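Local coordinates for protein putative alpha-galactosidase (Bacteroides fragilis, PDB 4NZJ) that probably hydrolyses terminal, non-reducing alpha-D-galactose residues from alpha-galactosides, as a glycoside hydrolase family 27 enzyme built on a TIM barrel, at residues P18-N23 / V89-D94; F31-S36 / G59-V64; D94-T99 / N246-Y251; L98-G103 / S313-P318. All coordinates share one frame; numbering follows the deposited sequence. Where two conformers were deposited one is given.

The four contacts follow the chain from the N-terminal Ig-like domain into the TIM barrel. Contact 2 is nested inside the loop closed by contact 1, their centres about 13 Å apart, and they touch where Pro18 CG lies 4.0 Å from Phe31 CE1. Contact 3 lies about 9 Å from contact 1 between centres, and Leu98 CD1 of its linker comes to 3.6 Å from Gly22 N. Contact 4 continues from it, their centres about 11 Å apart, with Leu97 O placed 2.9 Å from both Ser313 N and Trp315 NE1. The touching residues of contacts 3 and 4 lie at the starts of barrel strands, whereas TIM-barrel active sites form at the C-terminal ends, so they are probably on the side away from the galactoside pocket.

Contact 1 of 4, residues P18-N23 / V89-D94; sequences PHIIGN and VIRIGD
Residues Ile20 to Asn23 run parallel to Val89 to Ile92, the strand axes 4.8 Å apart and inclined by 19°. They form the parallel pair in the otherwise antiparallel four-stranded sheet of the Ig-like domain, with 20-23 as an outermost strand. Five backbone hydrogen bonds zigzag between them. Val89 N donates to His19 O at 3.1 Å; Ile21 then receives Arg91 N on its carbonyl (2.9 Å) and gives its own N-H to Val89 O, and Asn23 repeats the pattern with Arg91 O and Gly93 N. CA-H...O contacts fill the gaps, among them Gly22 CA to Arg91 O at 3.2 Å.

Ile20, Val89 and Arg91 share one face. Ile20 is fully extended, with CG1 anti to the backbone N (chi1 -171°), which lays CG1 alongside Val89 CB at 4.0 Å and carries CD1 over one face of the Arg91 guanidinium, toward its rim. The Arg91 chain bends at chi3 (-57°); NE pairs with Asp70 and NH1 with Glu95 in salt bridges that hold the plane against which the Ile20 methyl group packs.

Ile21, Asn23, Ile90 and Ile92 occupy the other face, where Phe29 of strand 28-36 packs on Ile21, Asn23 and Ile90 and so joins the two sheets of the domain. Ile92, bent at its second torsion, folds CD1 back to 4.0 Å from Asn23 CB and 3.8 Å from Asn23 O.

Contact 2 of 4, residues F31-S36 / G59-V64; sequences FYIPTS and GIISGV
Phe31 and Ile61 exchange two backbone hydrogen bonds, Phe31 N to Ile61 O and Ile61 N to Phe31 O, both 2.8 Å long, which makes them an antiparallel hydrogen-bonded pair of the Ig-like domain. Next along lies a non-hydrogen-bonded pair, Tyr32 and Ile60, with their CA atoms 4.2 Å apart. A third bond, Ile33 N to Gly59 O at 2.9 Å, closes the pairing where strand 60-64 begins; Gly59 enters it with a positive phi of 76°, a backbone shape that favours glycine.

The apolar contacts fall on two faces. On one, Ile61 CG1 lies anti to the carbonyl carbon (chi1 -60°) and the chain runs on extended, which carries CD1 to the edge of the Phe31 ring, 4.2 Å from CD2; it meets Ile33 CD1 obliquely at the same distance. Leu54 of strand 52-55 touches both isoleucines, and Ile33 also reaches Leu75, consistent with this face looking toward the other sheet of the domain. On the other face Ile60 CG1 lies in the plane of the Tyr32 ring, 4.0 Å from CD1 at its edge.

The polar ends find partners outside the pairing. Tyr32 OH bonds to Asp133, while its ring has a cation-pi contact with Arg132. Thr35 OG1 gives its proton to Ile33 O (2.7 Å) and also bonds to Trp43 NE1.

Directional backbone bonds thus set the register, apolar tips pack within the sheet, and the tyrosine ties this strand to the neighbouring catalytic domain.

Contact 3 of 4, residues D94-T99 / N246-Y251; sequences DELLLT and NRSIVY
Leu97 and Val250 meet with their branched ends crossed at about a right angle, at the N-terminal end of the TIM barrel, where strand 250-254 begins. Leu97 CG lies anti to the carbonyl carbon (chi1 -61°), which sends the branch into the fork of the valine: CG lies 3.8 Å from Val250 CG2, and CD1 closes to 3.5 Å from Val250 CG1, tighter than usual van der Waals contact. The other methyl group, CD2, rests against Val250 CG2 at 3.9 Å. Both side chains also touch Tyr138, so the linker leucine packs against residues of two barrel strands, 138-140 and 250-254, that are not adjacent in the sheet.

Leu96, one residue earlier, also points toward 246-251, diverging from Leu97, and spreads its methyl groups along the backbone of 248-250. CD1 sits by the peptide, 3.9 Å from Ile249 O, and its distance to Val250 CG2 is 4.2 Å. No hydrogen bond joins the two segments. The left-handed backbone of Leu97 (phi 47°, psi 60°) turns the linker at this residue.

Ser248 has its hydroxyl bonded to Thr27 OG1 and Tyr24 N, in the Ig-like domain, while Ser248 CB presents its carbon surface to Leu96 CD2 at 3.9 Å.

Contact 4 of 4, residues L98-G103 / S313-P318; sequences LTPPMG and SGWNDP
Trp315, with CG anti to its carbonyl carbon (chi1 -50°) and the indole turned by chi2 of 104°, offers one broad face to Pro100. The proline answers with a CH-pi contact: CG stands 3.8 Å from the centroid of the six-membered ring, only 2° off the ring normal, while CD lies nearer the rim, 3.7 Å from CZ2. Pro101 slides past in the opposite direction and brings CD to 3.9 Å from Trp315 CD1. At the indole edge is Leu98 O, near the ring plane and 3.7 Å from CZ2, with Thr99 C also close to that atom at 3.5 Å.

The indole's rotation is fixed further by Trp315 NE1, which bonds to Leu97 O. Farther along the linker, Leu98 CD2 packs on Ser313 OG at 3.5 Å; that hydroxyl bonds to Leu96 O, so an apolar methyl group flanks a buried but satisfied oxygen.

This packing lies at the N-terminal end of the TIM (beta/alpha) barrel and joins the start of strand 315-317 to the segment leading into strand 102-105. Strand 315-317 pairs with 272-274, and 102-105 runs between 138-140 and 358-360. Helix 378-384 reaches Pro100 through Asn384, and Gln385, just beyond it, bonds to Thr99 OG1 and Pro100 O.

Contact 1 of 4, residues P18-N23 / V89-D94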
loop_
_atom_site.group_PDB
_atom_site.type_symbol
_atom_site.label_atom_id
_atom_site.label_comp_id
_atom_site.label_asym_id
_atom_site.label_seq_id
_atom_site.Cartn_x
_atom_site.Cartn_y
_atom_site.Cartn_z
ATOM N N PRO A 18 9.603 3.428 3.119
ATOM C CA PRO A 18 10.111 4.012 1.865
ATOM C C PRO A 18 11.290 4.944 2.065
ATOM O O PRO A 18 11.406 5.565 3.115
ATOM C CB PRO A 18 8.918 4.814 1.344
ATOM C CG PRO A 18 8.153 5.185 2.568
ATOM C CD PRO A 18 8.323 4.038 3.523
ATOM N N HIS A 19 12.136 5.058 1.043
ATOM C CA HIS A 19 13.270 5.982 1.054
ATOM C C HIS A 19 13.048 7.187 0.129
ATOM O O HIS A 19 13.981 7.937 -0.175
ATOM C CB HIS A 19 14.546 5.237 0.650
ATOM C CG HIS A 19 14.831 4.029 1.491
ATOM N ND1 HIS A 19 15.134 4.110 2.835
ATOM C CD2 HIS A 19 14.868 2.712 1.177
ATOM C CE1 HIS A 19 15.336 2.894 3.313
ATOM N NE2 HIS A 19 15.179 2.029 2.328
ATOM N N ILE A 20 11.808 7.363 -0.321
ATOM C CA ILE A 20 11.416 8.539 -1.099
ATOM C C ILE A 20 9.976 8.856 -0.739
ATOM O O ILE A 20 9.184 7.947 -0.494
ATOM C CB ILE A 20 11.573 8.319 -2.619
ATOM C CG1 ILE A 20 11.365 9.636 -3.370
ATOM C CG2 ILE A 20 10.610 7.248 -3.130
ATOM C CD1 ILE A 20 11.668 9.548 -4.846
ATOM N N ILE A 21 9.652 10.143 -0.660
ATOM C CA ILE A 21 8.313 10.581 -0.278
ATOM C C ILE A 21 7.968 11.872 -1.025
ATOM O O ILE A 21 8.792 12.788 -1.098
ATOM C CB ILE A 21 8.204 10.771 1.259
ATOM C CG1 ILE A 21 6.765 11.096 1.688
ATOM C CG2 ILE A 21 9.149 11.858 1.754
ATOM C CD1 ILE A 21 5.839 9.905 1.692
ATOM N N GLY A 22 6.755 11.926 -1.572
ATOM C CA GLY A 22 6.275 13.078 -2.314
ATOM C C GLY A 22 5.174 13.801 -1.566
ATOM O O GLY A 22 4.379 13.182 -0.853
ATOM N N ASN A 23 5.136 15.121 -1.729
ATOM C CA ASN A 23 4.093 15.956 -1.142
ATOM C C ASN A 23 3.914 17.219 -1.988
ATOM O O ASN A 23 4.857 17.663 -2.636
ATOM C CB ASN A 23 4.476 16.328 0.296
ATOM C CG ASN A 23 3.276 16.657 1.168
ATOM O OD1 ASN A 23 3.205 17.731 1.773
ATOM N ND2 ASN A 23 2.340 15.733 1.255
ATOM N N VAL A 89 14.816 10.906 0.228
ATOM C CA VAL A 89 14.567 11.945 -0.762
ATOM C C VAL A 89 13.144 12.452 -0.570
ATOM O O VAL A 89 12.192 11.667 -0.567
ATOM C CB VAL A 89 14.772 11.429 -2.200
ATOM C CG1 VAL A 89 14.339 12.477 -3.222
ATOM C CG2 VAL A 89 16.232 11.057 -2.407
ATOM N N ILE A 90 13.011 13.763 -0.380
ATOM C CA ILE A 90 11.702 14.399 -0.291
ATOM C C ILE A 90 11.469 15.179 -1.578
ATOM O O ILE A 90 12.237 16.076 -1.905
ATOM C CB ILE A 90 11.609 15.345 0.923
ATOM C CG1 ILE A 90 11.806 14.543 2.214
ATOM C CG2 ILE A 90 10.266 16.070 0.939
ATOM C CD1 ILE A 90 11.901 15.383 3.471
ATOM N N ARG A 91 10.413 14.822 -2.306
ATOM C CA ARG A 91 10.071 15.515 -3.540
ATOM C C ARG A 91 8.845 16.365 -3.292
ATOM O O ARG A 91 7.766 15.846 -2.980
ATOM C CB ARG A 91 9.802 14.533 -4.684
ATOM C CG ARG A 91 9.361 15.219 -5.982
ATOM C CD ARG A 91 9.391 14.254 -7.154
ATOM N NE ARG A 91 10.728 13.692 -7.310
ATOM C CZ ARG A 91 11.009 12.519 -7.875
ATOM N NH1 ARG A 91 10.048 11.755 -8.381
ATOM N NH2 ARG A 91 12.270 12.111 -7.939
ATOM N N ILE A 92 9.022 17.679 -3.410
ATOM C CA ILE A 92 7.917 18.612 -3.315
ATOM C C ILE A 92 7.539 19.004 -4.737
ATOM O O ILE A 92 8.361 19.522 -5.488
ATOM C CB ILE A 92 8.288 19.847 -2.472
ATOM C CG1 ILE A 92 8.735 19.414 -1.066
ATOM C CG2 ILE A 92 7.115 20.817 -2.388
ATOM C CD1 ILE A 92 7.707 18.633 -0.272
ATOM N N GLY A 93 6.293 18.725 -5.102
ATOM C CA GLY A 93 5.831 18.918 -6.473
ATOM C C GLY A 93 4.413 18.409 -6.607
ATOM O O GLY A 93 3.636 18.497 -5.666
ATOM N N ASP A 94 4.069 17.866 -7.771
ATOM C CA ASP A 94 2.704 17.397 -7.993
ATOM C C ASP A 94 2.600 15.873 -7.986
ATOM O O ASP A 94 1.643 15.314 -8.524
ATOM C CB ASP A 94 2.134 17.991 -9.291
ATOM C CG ASP A 94 2.880 17.542 -10.532
ATOM O OD1 ASP A 94 3.910 16.843 -10.412
ATOM O OD2 ASP A 94 2.430 17.903 -11.640
#

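Contact 2 of 4, residues F31-S36 / G59-V64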
loop_
_atom_site.group_PDB
_atom_site.type_symbol
_atom_site.label_atom_id
_atom_site.label_comp_id
_atom_site.label_asym_id
_atom_site.label_seq_id
_atom_site.Cartn_x
_atom_site.Cartn_y
_atom_site.Cartn_z
ATOM N N PHE A 31 5.725 12.596 8.163
ATOM C CA PHE A 31 6.367 11.322 7.878
ATOM C C PHE A 31 7.010 10.752 9.128
ATOM O O PHE A 31 7.955 11.329 9.671
ATOM C CB PHE A 31 7.433 11.474 6.790
ATOM C CG PHE A 31 8.078 10.177 6.399
ATOM C CD1 PHE A 31 7.355 9.218 5.708
ATOM C CD2 PHE A 31 9.407 9.912 6.721
ATOM C CE1 PHE A 31 7.944 8.016 5.341
ATOM C CE2 PHE A 31 10.002 8.714 6.355
ATOM C CZ PHE A 31 9.268 7.766 5.663
ATOM N N TYR A 32 6.486 9.620 9.584
ATOM C CA TYR A 32 7.142 8.857 10.630
ATOM C C TYR A 32 8.216 8.001 9.972
ATOM O O TYR A 32 7.953 7.319 8.982
ATOM C CB TYR A 32 6.147 7.967 11.384
ATOM C CG TYR A 32 6.805 6.986 12.327
ATOM C CD1 TYR A 32 7.281 7.397 13.569
ATOM C CD2 TYR A 32 6.977 5.654 11.970
ATOM C CE1 TYR A 32 7.893 6.504 14.437
ATOM C CE2 TYR A 32 7.580 4.758 12.833
ATOM C CZ TYR A 32 8.039 5.189 14.065
ATOM O OH TYR A 32 8.656 4.317 14.933
ATOM N N ILE A 33 9.418 8.041 10.533
ATOM C CA ILE A 33 10.542 7.289 9.989
ATOM C C ILE A 33 10.423 5.833 10.448
ATOM O O ILE A 33 10.678 5.538 11.613
ATOM C CB ILE A 33 11.887 7.876 10.442
ATOM C CG1 ILE A 33 12.004 9.346 10.013
ATOM C CG2 ILE A 33 13.040 7.046 9.880
ATOM C CD1 ILE A 33 13.063 10.116 10.772
ATOM N N PRO A 34 10.025 4.916 9.543
ATOM C CA PRO A 34 9.805 3.547 9.997
ATOM C C PRO A 34 11.128 2.900 10.369
ATOM O O PRO A 34 12.030 2.819 9.538
ATOM C CB PRO A 34 9.168 2.860 8.776
ATOM C CG PRO A 34 8.837 3.957 7.811
ATOM C CD PRO A 34 9.863 5.013 8.083
ATOM N N THR A 35 11.247 2.471 11.621
ATOM C CA THR A 35 12.537 2.053 12.163
ATOM C C THR A 35 12.423 0.809 13.037
ATOM O O THR A 35 11.785 0.834 14.091
ATOM C CB THR A 35 13.183 3.187 12.991
ATOM O OG1 THR A 35 13.029 4.435 12.305
ATOM C CG2 THR A 35 14.651 2.925 13.210
ATOM N N SER A 36 13.046 -0.280 12.596
ATOM C CA SER A 36 13.134 -1.482 13.411
ATOM C C SER A 36 14.250 -1.320 14.434
ATOM O O SER A 36 15.157 -0.507 14.250
ATOM C CB SER A 36 13.392 -2.709 12.535
ATOM O OG SER A 36 12.349 -2.895 11.603
ATOM N N GLY A 59 10.301 10.322 16.202
ATOM C CA GLY A 59 10.671 9.920 14.848
ATOM C C GLY A 59 9.802 10.515 13.751
ATOM O O GLY A 59 9.840 10.043 12.616
ATOM N N ILE A 60 9.034 11.557 14.071
ATOM C CA ILE A 60 8.125 12.166 13.103
ATOM C C ILE A 60 8.695 13.459 12.525
ATOM O O ILE A 60 9.058 14.374 13.263
ATOM C CB ILE A 60 6.745 12.452 13.721
ATOM C CG1 ILE A 60 6.100 11.140 14.187
ATOM C CG2 ILE A 60 5.851 13.178 12.716
ATOM C CD1 ILE A 60 4.848 11.323 15.020
ATOM N N ILE A 61 8.775 13.506 11.199
ATOM C CA ILE A 61 9.097 14.722 10.461
ATOM C C ILE A 61 7.781 15.409 10.125
ATOM O O ILE A 61 6.891 14.787 9.549
ATOM C CB ILE A 61 9.816 14.406 9.139
ATOM C CG1 ILE A 61 11.128 13.664 9.398
ATOM C CG2 ILE A 61 10.053 15.683 8.337
ATOM C CD1 ILE A 61 11.779 13.123 8.141
ATOM N N SER A 62 7.655 16.687 10.466
ATOM C CA SER A 62 6.425 17.416 10.164
ATOM C C SER A 62 6.690 18.864 9.804
ATOM O O SER A 62 7.737 19.419 10.137
ATOM C CB SER A 62 5.459 17.351 11.346
ATOM O OG SER A 62 5.974 18.039 12.462
ATOM N N GLY A 63 5.726 19.467 9.116
ATOM C CA GLY A 63 5.798 20.876 8.747
ATOM C C GLY A 63 5.134 21.136 7.410
ATOM O O GLY A 63 4.203 20.423 7.023
ATOM N N VAL A 64 5.617 22.166 6.719
ATOM C CA VAL A 64 5.137 22.537 5.394
ATOM C C VAL A 64 6.319 22.999 4.545
ATOM O O VAL A 64 7.110 23.822 4.993
ATOM C CB VAL A 64 4.109 23.689 5.472
ATOM C CG1 VAL A 64 3.693 24.134 4.075
ATOM C CG2 VAL A 64 2.889 23.271 6.286
#

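Contact 3 of 4, residues D94-T99 / N246-Y251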
loop_
_atom_site.group_PDB
_atom_site.type_symbol
_atom_site.label_atom_id
_atom_site.label_comp_id
_atom_site.label_asym_id
_atom_site.label_seq_id
_atom_site.Cartn_x
_atom_site.Cartn_y
_atom_site.Cartn_z
ATOM N N ASP A 94 4.069 17.866 -7.771
ATOM C CA ASP A 94 2.704 17.397 -7.993
ATOM C C ASP A 94 2.600 15.873 -7.986
ATOM O O ASP A 94 1.643 15.314 -8.524
ATOM C CB ASP A 94 2.134 17.991 -9.291
ATOM C CG ASP A 94 2.880 17.542 -10.532
ATOM O OD1 ASP A 94 3.910 16.843 -10.412
ATOM O OD2 ASP A 94 2.430 17.903 -11.640
ATOM N N GLU A 95 3.556 15.215 -7.327
ATOM C CA GLU A 95 3.650 13.755 -7.317
ATOM C C GLU A 95 3.463 13.194 -5.906
ATOM O O GLU A 95 4.314 13.394 -5.040
ATOM C CB GLU A 95 5.013 13.334 -7.868
ATOM C CG GLU A 95 5.264 13.788 -9.300
ATOM C CD GLU A 95 6.733 13.752 -9.688
ATOM O OE1 GLU A 95 7.372 12.694 -9.539
ATOM O OE2 GLU A 95 7.254 14.793 -10.144
ATOM N N LEU A 96 2.348 12.507 -5.669
ATOM C CA LEU A 96 2.141 11.774 -4.412
ATOM C C LEU A 96 2.364 10.282 -4.635
ATOM O O LEU A 96 2.424 9.834 -5.774
ATOM C CB LEU A 96 0.723 12.005 -3.876
ATOM C CG LEU A 96 0.285 13.456 -3.687
ATOM C CD1 LEU A 96 -1.087 13.514 -3.032
ATOM C CD2 LEU A 96 1.303 14.229 -2.866
ATOM N N LEU A 97 2.478 9.517 -3.551
ATOM C CA LEU A 97 2.702 8.063 -3.622
ATOM C C LEU A 97 3.797 7.672 -4.609
ATOM O O LEU A 97 3.568 6.912 -5.561
ATOM C CB LEU A 97 1.404 7.320 -3.947
ATOM C CG LEU A 97 0.254 7.469 -2.952
ATOM C CD1 LEU A 97 -0.882 6.520 -3.322
ATOM C CD2 LEU A 97 0.723 7.259 -1.518
ATOM N N LEU A 98 4.996 8.177 -4.351
ATOM C CA LEU A 98 6.170 7.838 -5.145
ATOM C C LEU A 98 6.564 6.374 -4.934
ATOM O O LEU A 98 7.293 5.801 -5.743
ATOM C CB LEU A 98 7.327 8.794 -4.829
ATOM C CG LEU A 98 7.080 10.215 -5.355
ATOM C CD1 LEU A 98 8.102 11.193 -4.802
ATOM C CD2 LEU A 98 7.092 10.237 -6.878
ATOM N N THR A 99 6.068 5.791 -3.840
ATOM C CA THR A 99 6.034 4.340 -3.627
ATOM C C THR A 99 4.591 3.927 -3.351
ATOM O O THR A 99 3.758 4.771 -3.019
ATOM C CB THR A 99 6.906 3.922 -2.426
ATOM O OG1 THR A 99 6.378 4.493 -1.223
ATOM C CG2 THR A 99 8.342 4.371 -2.620
ATOM N N ASN A 246 -6.248 22.656 0.393
ATOM C CA ASN A 246 -4.907 22.947 0.914
ATOM C C ASN A 246 -4.188 21.731 1.514
ATOM O O ASN A 246 -3.301 21.879 2.353
ATOM C CB ASN A 246 -4.972 24.100 1.927
ATOM C CG ASN A 246 -5.809 23.774 3.159
ATOM O OD1 ASN A 246 -6.368 22.684 3.292
ATOM N ND2 ASN A 246 -5.897 24.736 4.073
ATOM N N ARG A 247 -4.566 20.529 1.083
ATOM C CA ARG A 247 -3.900 19.303 1.535
ATOM C C ARG A 247 -3.419 18.465 0.359
ATOM O O ARG A 247 -3.939 18.576 -0.753
ATOM C CB ARG A 247 -4.832 18.440 2.390
ATOM C CG ARG A 247 -5.207 19.030 3.732
ATOM C CD ARG A 247 -5.871 17.988 4.615
ATOM N NE ARG A 247 -4.932 17.033 5.196
ATOM C CZ ARG A 247 -4.116 17.290 6.221
ATOM N NH1 ARG A 247 -4.090 18.494 6.788
ATOM N NH2 ARG A 247 -3.309 16.342 6.678
ATOM N N SER A 248 -2.438 17.612 0.628
ATOM C CA SER A 248 -2.037 16.572 -0.313
ATOM C C SER A 248 -2.916 15.355 -0.074
ATOM O O SER A 248 -2.627 14.536 0.802
ATOM C CB SER A 248 -0.570 16.188 -0.120
ATOM O OG SER A 248 0.285 17.246 -0.482
ATOM N N ILE A 249 -4.000 15.245 -0.837
ATOM C CA ILE A 249 -4.939 14.136 -0.670
ATOM C C ILE A 249 -4.756 13.089 -1.769
ATOM O O ILE A 249 -4.949 13.365 -2.962
ATOM C CB ILE A 249 -6.403 14.619 -0.627
ATOM C CG1 ILE A 249 -6.569 15.686 0.464
ATOM C CG2 ILE A 249 -7.336 13.440 -0.370
ATOM C CD1 ILE A 249 -7.978 16.220 0.628
ATOM N N VAL A 250 -4.365 11.890 -1.356
ATOM C CA VAL A 250 -4.246 10.759 -2.263
ATOM C C VAL A 250 -5.631 10.396 -2.787
ATOM O O VAL A 250 -6.601 10.364 -2.033
ATOM C CB VAL A 250 -3.612 9.548 -1.554
ATOM C CG1 VAL A 250 -3.737 8.278 -2.388
ATOM C CG2 VAL A 250 -2.153 9.850 -1.228
ATOM N N TYR A 251 -5.703 10.088 -4.075
ATOM C CA TYR A 251 -6.959 9.848 -4.760
ATOM C C TYR A 251 -6.989 8.403 -5.257
ATOM O O TYR A 251 -6.270 8.041 -6.190
ATOM C CB TYR A 251 -7.084 10.838 -5.915
ATOM C CG TYR A 251 -8.427 10.930 -6.600
ATOM C CD1 TYR A 251 -9.607 10.501 -5.985
ATOM C CD2 TYR A 251 -8.519 11.511 -7.860
ATOM C CE1 TYR A 251 -10.829 10.621 -6.636
ATOM C CE2 TYR A 251 -9.729 11.636 -8.510
ATOM C CZ TYR A 251 -10.880 11.194 -7.893
ATOM O OH TYR A 251 -12.086 11.330 -8.551
#

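Contact 4 of 4, residues L98-G103 / S313-P318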
loop_
_atom_site.group_PDB
_atom_site.type_symbol
_atom_site.label_atom_id
_atom_site.label_comp_id
_atom_site.label_asym_id
_atom_site.label_seq_id
_atom_site.Cartn_x
_atom_site.Cartn_y
_atom_site.Cartn_z
ATOM N N LEU A 98 4.996 8.177 -4.351
ATOM C CA LEU A 98 6.170 7.838 -5.145
ATOM C C LEU A 98 6.564 6.374 -4.934
ATOM O O LEU A 98 7.293 5.801 -5.743
ATOM C CB LEU A 98 7.327 8.794 -4.829
ATOM C CG LEU A 98 7.080 10.215 -5.355
ATOM C CD1 LEU A 98 8.102 11.193 -4.802
ATOM C CD2 LEU A 98 7.092 10.237 -6.878
ATOM N N THR A 99 6.068 5.791 -3.840
ATOM C CA THR A 99 6.034 4.340 -3.627
ATOM C C THR A 99 4.591 3.927 -3.351
ATOM O O THR A 99 3.758 4.771 -3.019
ATOM C CB THR A 99 6.906 3.922 -2.426
ATOM O OG1 THR A 99 6.378 4.493 -1.223
ATOM C CG2 THR A 99 8.342 4.371 -2.620
ATOM N N PRO A 100 4.267 2.626 -3.495
ATOM C CA PRO A 100 2.876 2.239 -3.255
ATOM C C PRO A 100 2.416 2.527 -1.825
ATOM O O PRO A 100 3.224 2.448 -0.892
ATOM C CB PRO A 100 2.880 0.727 -3.519
ATOM C CG PRO A 100 4.022 0.522 -4.450
ATOM C CD PRO A 100 5.066 1.519 -4.044
ATOM N N PRO A 101 1.128 2.858 -1.651
ATOM C CA PRO A 101 0.634 3.121 -0.296
ATOM C C PRO A 101 0.529 1.842 0.530
ATOM O O PRO A 101 0.179 0.788 0.002
ATOM C CB PRO A 101 -0.749 3.719 -0.537
ATOM C CG PRO A 101 -1.183 3.133 -1.831
ATOM C CD PRO A 101 0.050 2.905 -2.653
HETATM N N MSE A 102 0.828 1.948 1.817
HETATM C CA MSE A 102 0.723 0.836 2.745
HETATM C C MSE A 102 -0.150 1.257 3.896
HETATM O O MSE A 102 -0.062 2.394 4.367
HETATM C CB MSE A 102 2.106 0.475 3.278
HETATM C CG MSE A 102 3.099 0.126 2.173
HETATM SE SE MSE A 102 4.878 -0.232 2.926
HETATM C CE MSE A 102 4.364 -1.590 4.253
ATOM N N GLY A 103 -0.985 0.346 4.379
ATOM C CA GLY A 103 -1.891 0.683 5.470
ATOM C C GLY A 103 -2.975 -0.341 5.700
ATOM O O GLY A 103 -2.763 -1.546 5.524
ATOM N N SER A 313 3.458 7.298 -8.416
ATOM C CA SER A 313 2.288 8.177 -8.428
ATOM C C SER A 313 1.101 7.653 -9.241
ATOM O O SER A 313 0.181 8.405 -9.523
ATOM C CB SER A 313 2.662 9.599 -8.868
ATOM O OG SER A 313 3.807 10.071 -8.170
ATOM N N GLY A 314 1.104 6.366 -9.578
ATOM C CA GLY A 314 0.018 5.775 -10.347
ATOM C C GLY A 314 0.102 4.268 -10.325
ATOM O O GLY A 314 0.758 3.685 -11.170
ATOM N N TRP A 315 -0.577 3.651 -9.358
ATOM C CA TRP A 315 -0.469 2.215 -9.108
ATOM C C TRP A 315 -1.725 1.437 -9.492
ATOM O O TRP A 315 -2.852 1.898 -9.271
ATOM C CB TRP A 315 -0.162 1.982 -7.622
ATOM C CG TRP A 315 0.971 2.819 -7.142
ATOM C CD1 TRP A 315 0.895 3.942 -6.367
ATOM C CD2 TRP A 315 2.362 2.630 -7.436
ATOM N NE1 TRP A 315 2.154 4.449 -6.143
ATOM C CE2 TRP A 315 3.070 3.670 -6.796
ATOM C CE3 TRP A 315 3.077 1.682 -8.170
ATOM C CZ2 TRP A 315 4.462 3.781 -6.867
ATOM C CZ3 TRP A 315 4.464 1.798 -8.245
ATOM C CH2 TRP A 315 5.138 2.846 -7.599
ATOM N N ASN A 316 -1.524 0.252 -10.068
ATOM C CA ASN A 316 -2.615 -0.699 -10.237
ATOM C C ASN A 316 -2.960 -1.275 -8.869
ATOM O O ASN A 316 -2.078 -1.763 -8.161
ATOM C CB ASN A 316 -2.223 -1.843 -11.169
ATOM C CG ASN A 316 -2.085 -1.413 -12.621
ATOM O OD1 ASN A 316 -2.975 -0.772 -13.184
ATOM N ND2 ASN A 316 -0.976 -1.803 -13.249
ATOM N N ASP A 317 -4.239 -1.240 -8.514
ATOM C CA ASP A 317 -4.701 -1.686 -7.199
ATOM C C ASP A 317 -5.456 -3.015 -7.334
ATOM O O ASP A 317 -6.581 -3.040 -7.824
ATOM C CB ASP A 317 -5.581 -0.590 -6.596
ATOM C CG ASP A 317 -6.111 -0.922 -5.211
ATOM O OD1 ASP A 317 -5.780 -1.987 -4.635
ATOM O OD2 ASP A 317 -6.889 -0.085 -4.694
ATOM N N PRO A 318 -4.839 -4.130 -6.903
ATOM C CA PRO A 318 -5.479 -5.440 -6.969
ATOM C C PRO A 318 -6.320 -5.768 -5.723
ATOM O O PRO A 318 -6.619 -6.939 -5.466
ATOM C CB PRO A 318 -4.285 -6.390 -7.082
ATOM C CG PRO A 318 -3.195 -5.704 -6.337
ATOM C CD PRO A 318 -3.476 -4.226 -6.349
#